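Local coordinates for protein neck and C-terminal motor domain of Kar3 (Candida glabrata, PDB 4GKR) that probably uses ATP hydrolysis to move along microtubules, as a kinesin-14 motor, and binds ADP in its nucleotide pocket, at residues Ser141-Leu146 against Trp151-Ser156; Gln97-Ser102 against Pro133-His138. All blocks are in the same frame, centred on the assembly; numbering follows the deposited sequence.

In the fold
Both contacts use helix 131-147, and they follow one another along it. Contact 2 (97-102 with 133-138) takes its early turns and lies closer to the middle of the chain, with Ile99 and Thr135 buried against the strands of the main sheet. Contact 1 (141-146 with 151-156) takes the last turns, where the chain turns back into strand 152-163, and is a surface contact. Their chemistry differs accordingly: contact 1 has apolar side chains against an aromatic ring and one backbone bond, whereas contact 2 has no backbone bond across it and is joined by a side-chain amide bonded to an imidazole, with Ile99 against Thr135. Their centres are about 12 Å apart, and Trp142 touches Gln100 where they meet.

Contact 1. Residues Ser141-Leu146 against Trp151-Ser156; sequences SWIDKL and WSYKVS
The connection from helix 131-147 to strand 152-163 of the kinesin motor domain brings Ile143 and Leu146, on the last turns of the helix, against Trp151 and Tyr153, where the chain enters the strand. One backbone hydrogen bond joins the two segments, from Trp151 N to Leu146 O at 3.2 Å. That bond is bent, 145° at the hydrogen, and the donor lies 33° away from the plane of the carbonyl. Beside it, Leu146 CB and Trp151 CB sit 4.0 Å apart, so the two side chains leave the turn in contact at their roots. The same carbonyl oxygen lies at the edge of the indole, near its plane.

Two residues farther on, the strand presents Tyr153 to the helix. Ile143 meets it along the CG1 branch: CG1 comes within 3.5 Å of Tyr153 CB, and CD1 continues over one face of the ring, 3.9 Å above its plane and displaced toward the rim. With chi1 at -86°, CG2 stands roughly anti to the backbone N, which leaves the longer branch to turn to the phenol. Leu146 reaches the same ring from the next turn, its CD1 3.9 Å from Tyr153 CE2 in an oblique approach.

Strand 152-163 belongs to the large mixed sheet at the centre of the motor fold and pairs antiparallel with strand 242-252, Ser152 bonding to Lys252 and Lys154 to Glu250 through their backbones. Through Ile143 and Leu146 on Tyr153, helix 131-147 packs against the strand that follows it in sequence. Tyr153 also touches Leu103, while on the helix Asp144 OD2 forms a salt bridge with Arg213. Within the 151-156 segment, Tyr153 OH stands 4.1 Å above one face of the Trp151 indole, toward its rim.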
loop_
_atom_site.group_PDB
_atom_site.type_symbol
_atom_site.label_atom_id
_atom_site.label_comp_id
_atom_site.label_asym_id
_atom_site.label_seq_id
_atom_site.Cartn_x
_atom_site.Cartn_y
_atom_site.Cartn_z
ATOM N N SER A 141 -5.449 1.245 -19.450
ATOM C CA SER A 141 -4.913 2.203 -20.415
ATOM C C SER A 141 -3.686 1.668 -21.115
ATOM O O SER A 141 -3.597 1.684 -22.334
ATOM C CB SER A 141 -4.512 3.488 -19.722
ATOM O OG SER A 141 -5.622 4.321 -19.591
ATOM N N TRP A 142 -2.726 1.207 -20.326
ATOM C CA TRP A 142 -1.497 0.699 -20.887
ATOM C C TRP A 142 -1.693 -0.560 -21.672
ATOM O O TRP A 142 -1.072 -0.725 -22.716
ATOM C CB TRP A 142 -0.412 0.600 -19.824
ATOM C CG TRP A 142 0.017 1.981 -19.430
ATOM C CD1 TRP A 142 -0.266 2.644 -18.250
ATOM C CD2 TRP A 142 0.763 2.953 -20.243
ATOM N NE1 TRP A 142 0.259 3.917 -18.267
ATOM C CE2 TRP A 142 0.888 4.161 -19.427
ATOM C CE3 TRP A 142 1.347 2.926 -21.492
ATOM C CZ2 TRP A 142 1.554 5.286 -19.869
ATOM C CZ3 TRP A 142 2.019 4.072 -21.939
ATOM C CH2 TRP A 142 2.112 5.228 -21.147
ATOM N N ILE A 143 -2.582 -1.431 -21.205
ATOM C CA ILE A 143 -2.934 -2.620 -21.958
ATOM C C ILE A 143 -3.503 -2.244 -23.316
ATOM O O ILE A 143 -3.048 -2.763 -24.335
ATOM C CB ILE A 143 -3.898 -3.547 -21.179
ATOM C CG1 ILE A 143 -3.120 -4.495 -20.276
ATOM C CG2 ILE A 143 -4.732 -4.421 -22.106
ATOM C CD1 ILE A 143 -2.049 -3.832 -19.444
ATOM N N ASP A 144 -4.479 -1.341 -23.341
ATOM C CA ASP A 144 -5.070 -0.920 -24.610
ATOM C C ASP A 144 -3.971 -0.498 -25.562
ATOM O O ASP A 144 -3.911 -0.968 -26.692
ATOM C CB ASP A 144 -6.088 0.213 -24.430
ATOM C CG ASP A 144 -7.393 -0.249 -23.753
ATOM O OD1 ASP A 144 -7.540 -1.477 -23.491
ATOM O OD2 ASP A 144 -8.269 0.626 -23.474
ATOM N N LYS A 145 -3.081 0.353 -25.077
ATOM C CA LYS A 145 -1.992 0.884 -25.880
ATOM C C LYS A 145 -0.970 -0.173 -26.331
ATOM O O LYS A 145 -0.549 -0.168 -27.488
ATOM C CB LYS A 145 -1.304 2.024 -25.133
ATOM C CG LYS A 145 -2.177 3.256 -24.960
ATOM C CD LYS A 145 -1.618 4.204 -23.910
ATOM C CE LYS A 145 -2.027 5.643 -24.209
ATOM N NZ LYS A 145 -1.678 6.522 -23.058
ATOM N N LEU A 146 -0.582 -1.077 -25.437
ATOM C CA LEU A 146 0.420 -2.085 -25.781
ATOM C C LEU A 146 -0.061 -3.139 -26.774
ATOM O O LEU A 146 0.751 -3.824 -27.402
ATOM C CB LEU A 146 1.003 -2.737 -24.539
ATOM C CG LEU A 146 1.909 -1.790 -23.751
ATOM C CD1 LEU A 146 2.316 -2.407 -22.410
ATOM C CD2 LEU A 146 3.110 -1.370 -24.588
ATOM N N TRP A 151 1.323 -6.971 -27.892
ATOM C CA TRP A 151 1.247 -7.520 -26.535
ATOM C C TRP A 151 -0.171 -7.844 -26.233
ATOM O O TRP A 151 -1.080 -7.069 -26.560
ATOM C CB TRP A 151 1.748 -6.534 -25.488
ATOM C CG TRP A 151 3.236 -6.513 -25.393
ATOM C CD1 TRP A 151 4.108 -5.655 -26.038
ATOM C CD2 TRP A 151 4.090 -7.417 -24.628
ATOM N NE1 TRP A 151 5.406 -5.945 -25.725
ATOM C CE2 TRP A 151 5.470 -6.991 -24.885
ATOM C CE3 TRP A 151 3.864 -8.481 -23.766
ATOM C CZ2 TRP A 151 6.560 -7.628 -24.301
ATOM C CZ3 TRP A 151 4.971 -9.115 -23.188
ATOM C CH2 TRP A 151 6.284 -8.699 -23.456
ATOM N N SER A 152 -0.389 -9.000 -25.625
ATOM C CA SER A 152 -1.704 -9.298 -25.107
ATOM C C SER A 152 -1.546 -9.715 -23.654
ATOM O O SER A 152 -0.602 -10.412 -23.290
ATOM C CB SER A 152 -2.405 -10.356 -25.946
ATOM O OG SER A 152 -2.102 -11.635 -25.451
ATOM N N TYR A 153 -2.475 -9.262 -22.826
ATOM C CA TYR A 153 -2.284 -9.279 -21.394
ATOM C C TYR A 153 -3.460 -9.961 -20.710
ATOM O O TYR A 153 -4.599 -9.747 -21.104
ATOM C CB TYR A 153 -2.120 -7.836 -20.894
ATOM C CG TYR A 153 -0.686 -7.375 -20.805
ATOM C CD1 TYR A 153 0.117 -7.773 -19.738
ATOM C CD2 TYR A 153 -0.129 -6.531 -21.765
ATOM C CE1 TYR A 153 1.440 -7.367 -19.633
ATOM C CE2 TYR A 153 1.200 -6.112 -21.676
ATOM C CZ TYR A 153 1.987 -6.537 -20.600
ATOM O OH TYR A 153 3.323 -6.145 -20.457
ATOM N N LYS A 154 -3.177 -10.803 -19.717
ATOM C CA LYS A 154 -4.201 -11.326 -18.806
ATOM C C LYS A 154 -4.054 -10.634 -17.451
ATOM O O LYS A 154 -2.951 -10.547 -16.900
ATOM C CB LYS A 154 -4.092 -12.843 -18.638
ATOM C CG LYS A 154 -5.431 -13.557 -18.502
ATOM N N VAL A 155 -5.170 -10.118 -16.948
ATOM C CA VAL A 155 -5.219 -9.474 -15.653
ATOM C C VAL A 155 -6.113 -10.302 -14.751
ATOM O O VAL A 155 -7.289 -10.499 -15.049
ATOM C CB VAL A 155 -5.819 -8.053 -15.736
ATOM C CG1 VAL A 155 -5.754 -7.368 -14.379
ATOM C CG2 VAL A 155 -5.076 -7.210 -16.743
ATOM N N SER A 156 -5.565 -10.796 -13.654
ATOM C CA SER A 156 -6.401 -11.412 -12.637
ATOM C C SER A 156 -6.120 -10.799 -11.280
ATOM O O SER A 156 -5.104 -10.134 -11.082
ATOM C CB SER A 156 -6.215 -12.925 -12.601
ATOM O OG SER A 156 -4.850 -13.267 -12.717
#

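Contact 2. Residues Gln97-Ser102 against Pro133-His138; sequences QLIQSS and PATINH
With chi1 at -59°, Gln100 sets CG anti to its carbonyl carbon and then runs out extended toward His138, whose own CG is swung anti to the backbone N (chi1 -166°). The two side chains meet between helix 131-147 and segment 97-102, which includes most of the short helix 96-99, both lying against the central sheet of the kinesin motor domain. Gln100 NE2 donates to His138 NE2 at 3.3 Å, and the bond is nearly straight. The donor lies close to the ring plane, at the edge, and amide and imidazole are nearly coplanar (9°); Gln100 CG lies at that edge too, 3.7 Å from His138 NE2. Phe92 meets the imidazole edge-to-face, and the Trp142 ring also meets it.

Deeper in, the partners are Ile99 and Thr135, which both rest on Leu264 of strand 259-268. Ile99 CD1 is 3.6 Å from Thr135 OG1 and 3.8 Å from Thr135 CG2: the end of the isoleucine crosses the threonine at a slant, meeting both its hydroxyl and its methyl. The hydroxyl is hydrogen-bonded to Ile131 O within its own helix, which satisfies this buried polar atom. Ile99 CG2 also reaches His138 CD2, at 4.3 Å. Ile99 O accepts from both Ser102 N and Ser102 OG, with OG 2.6 Å from Ile99 O and nearly in line with the carbonyl bond.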
loop_
_atom_site.group_PDB
_atom_site.type_symbol
_atom_site.label_atom_id
_atom_site.label_comp_id
_atom_site.label_asym_id
_atom_site.label_seq_id
_atom_site.Cartn_x
_atom_site.Cartn_y
_atom_site.Cartn_z
ATOM N N GLN A 97 3.722 6.238 -12.077
ATOM C CA GLN A 97 4.997 5.766 -12.589
ATOM C C GLN A 97 5.411 4.434 -11.961
ATOM O O GLN A 97 5.900 3.545 -12.659
ATOM C CB GLN A 97 6.079 6.830 -12.401
ATOM C CG GLN A 97 7.494 6.282 -12.497
ATOM C CD GLN A 97 8.454 7.205 -13.233
ATOM O OE1 GLN A 97 8.088 8.315 -13.667
ATOM N NE2 GLN A 97 9.702 6.742 -13.391
ATOM N N LEU A 98 5.194 4.291 -10.655
ATOM C CA LEU A 98 5.451 3.040 -9.966
ATOM C C LEU A 98 4.605 1.892 -10.529
ATOM O O LEU A 98 5.128 0.799 -10.776
ATOM C CB LEU A 98 5.243 3.213 -8.458
ATOM C CG LEU A 98 5.358 1.975 -7.567
ATOM C CD1 LEU A 98 6.789 1.507 -7.432
ATOM C CD2 LEU A 98 4.780 2.297 -6.204
ATOM N N ILE A 99 3.311 2.132 -10.738
ATOM C CA ILE A 99 2.410 1.117 -11.329
ATOM C C ILE A 99 2.905 0.584 -12.681
ATOM O O ILE A 99 2.810 -0.613 -12.963
ATOM C CB ILE A 99 0.968 1.651 -11.511
ATOM C CG1 ILE A 99 0.395 2.136 -10.176
ATOM C CG2 ILE A 99 0.054 0.562 -12.055
ATOM C CD1 ILE A 99 0.464 1.103 -9.062
ATOM N N GLN A 100 3.437 1.485 -13.503
ATOM C CA GLN A 100 3.932 1.144 -14.841
ATOM C C GLN A 100 5.093 0.129 -14.813
ATOM O O GLN A 100 5.418 -0.464 -15.834
ATOM C CB GLN A 100 4.337 2.416 -15.592
ATOM C CG GLN A 100 3.206 3.418 -15.775
ATOM C CD GLN A 100 3.700 4.813 -16.130
ATOM O OE1 GLN A 100 4.873 4.998 -16.493
ATOM N NE2 GLN A 100 2.814 5.805 -16.019
ATOM N N SER A 101 5.689 -0.061 -13.634
ATOM C CA SER A 101 6.764 -1.030 -13.397
ATOM C C SER A 101 6.323 -2.442 -13.686
ATOM O O SER A 101 7.128 -3.262 -14.140
ATOM C CB SER A 101 7.188 -1.025 -11.920
ATOM O OG SER A 101 8.026 0.051 -11.597
ATOM N N SER A 102 5.070 -2.748 -13.374
ATOM C CA SER A 102 4.610 -4.114 -13.464
ATOM C C SER A 102 4.537 -4.589 -14.912
ATOM O O SER A 102 4.495 -5.789 -15.180
ATOM C CB SER A 102 3.271 -4.260 -12.765
ATOM O OG SER A 102 2.439 -3.178 -13.114
ATOM N N PRO A 133 -8.937 1.182 -7.240
ATOM C CA PRO A 133 -9.584 1.470 -8.542
ATOM C C PRO A 133 -8.711 2.269 -9.523
ATOM O O PRO A 133 -8.745 2.003 -10.717
ATOM C CB PRO A 133 -10.833 2.262 -8.167
ATOM C CG PRO A 133 -10.634 2.682 -6.760
ATOM C CD PRO A 133 -9.755 1.648 -6.108
ATOM N N ALA A 134 -7.918 3.214 -9.035
ATOM C CA ALA A 134 -7.054 3.997 -9.922
ATOM C C ALA A 134 -5.994 3.116 -10.597
ATOM O O ALA A 134 -5.740 3.246 -11.797
ATOM C CB ALA A 134 -6.391 5.124 -9.161
ATOM N N THR A 135 -5.389 2.221 -9.821
ATOM C CA THR A 135 -4.388 1.342 -10.342
ATOM C C THR A 135 -4.987 0.487 -11.426
ATOM O O THR A 135 -4.444 0.433 -12.525
ATOM C CB THR A 135 -3.797 0.477 -9.229
ATOM O OG1 THR A 135 -3.034 1.322 -8.362
ATOM C CG2 THR A 135 -2.888 -0.596 -9.780
ATOM N N ILE A 136 -6.116 -0.161 -11.132
ATOM C CA ILE A 136 -6.755 -1.042 -12.111
ATOM C C ILE A 136 -7.026 -0.271 -13.400
ATOM O O ILE A 136 -6.688 -0.723 -14.495
ATOM C CB ILE A 136 -8.029 -1.718 -11.560
ATOM C CG1 ILE A 136 -7.639 -2.900 -10.657
ATOM C CG2 ILE A 136 -8.922 -2.211 -12.695
ATOM C CD1 ILE A 136 -8.663 -3.289 -9.600
ATOM N N ASN A 137 -7.575 0.922 -13.263
ATOM C CA ASN A 137 -7.861 1.744 -14.438
ATOM C C ASN A 137 -6.618 2.129 -15.245
ATOM O O ASN A 137 -6.623 2.089 -16.479
ATOM C CB ASN A 137 -8.601 3.002 -14.030
ATOM C CG ASN A 137 -9.519 3.486 -15.110
ATOM O OD1 ASN A 137 -10.424 2.753 -15.549
ATOM N ND2 ASN A 137 -9.292 4.719 -15.574
ATOM N N HIS A 138 -5.554 2.481 -14.534
ATOM C CA HIS A 138 -4.324 2.899 -15.150
ATOM C C HIS A 138 -3.737 1.778 -15.954
ATOM O O HIS A 138 -3.257 1.986 -17.072
ATOM C CB HIS A 138 -3.351 3.355 -14.073
ATOM C CG HIS A 138 -2.186 4.122 -14.609
ATOM N ND1 HIS A 138 -2.287 5.414 -14.992
ATOM C CD2 HIS A 138 -0.876 3.729 -14.866
ATOM C CE1 HIS A 138 -1.091 5.836 -15.459
ATOM N NE2 HIS A 138 -0.227 4.805 -15.379
#